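Local coordinates for HTH-type transcriptional regulator TreR (Bacillus subtilis, PDB 2OGG), which represses the trePA operon for trehalose use and binds trehalose-6-phosphate, here represented by its effector-binding domain alone, at residues P20-E23 / L24-K27. Residues are numbered along the deposited sequence; the frame is centred on the assembly and turned at random.
Sequences PPSE and LIQK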
loop_
_atom_site.group_PDB
_atom_site.type_symbol
_atom_site.label_atom_id
_atom_site.label_comp_id
_atom_site.label_asym_id
_atom_site.label_seq_id
_atom_site.Cartn_x
_atom_site.Cartn_y
_atom_site.Cartn_z
ATOM N N PRO A 20 -4.558 14.125 -31.482
ATOM C CA PRO A 20 -5.075 14.935 -30.365
ATOM C C PRO A 20 -6.200 14.166 -29.616
ATOM O O PRO A 20 -6.949 13.411 -30.229
ATOM C CB PRO A 20 -5.677 16.167 -31.073
ATOM C CG PRO A 20 -5.130 16.139 -32.478
ATOM C CD PRO A 20 -4.942 14.682 -32.788
ATOM N N PRO A 21 -6.406 14.462 -28.331
ATOM C CA PRO A 21 -7.447 13.789 -27.546
ATOM C C PRO A 21 -8.929 14.116 -27.882
ATOM O O PRO A 21 -9.271 15.268 -28.165
ATOM C CB PRO A 21 -7.115 14.201 -26.117
ATOM C CG PRO A 21 -6.441 15.505 -26.269
ATOM C CD PRO A 21 -5.666 15.459 -27.545
ATOM N N SER A 22 -9.800 13.108 -27.781
ATOM C CA SER A 22 -11.248 13.329 -27.867
ATOM C C SER A 22 -11.649 14.090 -26.611
ATOM O O SER A 22 -10.823 14.285 -25.706
ATOM C CB SER A 22 -12.014 11.999 -27.939
ATOM O OG SER A 22 -11.839 11.241 -26.751
ATOM N N GLU A 23 -12.909 14.497 -26.523
ATOM C CA GLU A 23 -13.300 15.261 -25.357
ATOM C C GLU A 23 -13.324 14.423 -24.085
ATOM O O GLU A 23 -13.052 14.933 -22.996
ATOM C CB GLU A 23 -14.598 16.025 -25.586
ATOM C CG GLU A 23 -14.475 17.052 -26.700
ATOM C CD GLU A 23 -15.765 17.806 -26.968
ATOM O OE1 GLU A 23 -16.842 17.167 -27.042
ATOM O OE2 GLU A 23 -15.684 19.036 -27.170
ATOM N N LEU A 24 -13.591 13.128 -24.220
ATOM C CA LEU A 24 -13.545 12.255 -23.058
ATOM C C LEU A 24 -12.110 12.090 -22.534
ATOM O O LEU A 24 -11.890 12.183 -21.327
ATOM C CB LEU A 24 -14.207 10.900 -23.320
ATOM C CG LEU A 24 -13.943 9.816 -22.250
ATOM C CD1 LEU A 24 -14.625 10.100 -20.884
ATOM C CD2 LEU A 24 -14.295 8.410 -22.758
ATOM N N ILE A 25 -11.128 11.984 -23.431
ATOM C CA ILE A 25 -9.754 11.826 -22.978
ATOM C C ILE A 25 -9.158 13.131 -22.479
ATOM O O ILE A 25 -8.347 13.127 -21.557
ATOM C CB ILE A 25 -8.833 11.168 -24.015
ATOM C CG1 ILE A 25 -9.287 9.733 -24.288
ATOM C CG2 ILE A 25 -7.418 11.153 -23.516
ATOM C CD1 ILE A 25 -9.565 8.909 -23.020
ATOM N N GLN A 26 -9.607 14.255 -23.025
ATOM C CA GLN A 26 -9.288 15.524 -22.386
ATOM C C GLN A 26 -9.656 15.520 -20.878
ATOM O O GLN A 26 -8.826 15.844 -20.032
ATOM C CB GLN A 26 -9.930 16.695 -23.131
ATOM C CG GLN A 26 -9.191 17.049 -24.408
ATOM C CD GLN A 26 -10.053 17.854 -25.379
ATOM O OE1 GLN A 26 -10.479 18.970 -25.078
ATOM N NE2 GLN A 26 -10.325 17.274 -26.548
ATOM N N LYS A 27 -10.852 15.043 -20.543
ATOM C CA LYS A 27 -11.257 14.958 -19.145
ATOM C C LYS A 27 -10.485 13.876 -18.363
ATOM O O LYS A 27 -9.890 14.173 -17.330
ATOM C CB LYS A 27 -12.780 14.796 -19.004
ATOM C CG LYS A 27 -13.211 14.260 -17.628
ATOM C CD LYS A 27 -14.303 15.107 -16.961
ATOM C CE LYS A 27 -15.685 14.489 -17.114
ATOM N NZ LYS A 27 -15.723 13.092 -16.588
#
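Ser22 caps the N-terminus of helix 23-29 through Ile25 N, and Pro21 and Gln26 reinforce the turn, in a local contact where the loop leaving strand 11-19 runs into this helix of the UTRA domain. The first backbone N-H groups of a helix have no preceding turn to bond to, and Ser22, the N-cap residue, supplies an acceptor for the one on Ile25, if only weakly. With chi1 at 64°, its hydroxyl lies between its own backbone N and carbonyl carbon, turned toward the first turn of the helix, where Ser22 OG accepts a weak bond from Ile25 N at 3.5 Å. The first regular helical bond follows at once, from Gln26 N to Ser22 O at 2.9 Å, and Lys27 N to Glu23 O, at 3.3 Å, carries the pattern on.

A second grip comes from the side chain of Gln26, which reaches back over the start of its own helix. Its CG stands beside the backbone N (chi1 -77°) and the chain runs on extended, which brings the amide back to the loop carbonyls. Gln26 NE2 donates to Pro21 O at 2.8 Å; the acceptor lies close to the Gln26 amide plane, whereas the nitrogen sits about 50° out of the Pro21 carbonyl plane. A weak bond from Gln26 NE2 to Ser22 O, 3.1 Å long, makes that oxygen a shared acceptor for the backbone and side chain of Gln26.

The buried Pro21 ring crosses the Gln26 chain at about a right angle, Pro21 CG against Gln26 CG at 3.7 Å, and Pro21 CB meets Ile25 CG2 at 4.0 Å. Beyond the turn, Pro21 packs on Ala31 and Gln26 on Leu33, tying the start of helix 23-29 to the loop that leads on to strand 37-46, the antiparallel neighbour of outermost strand 11-19.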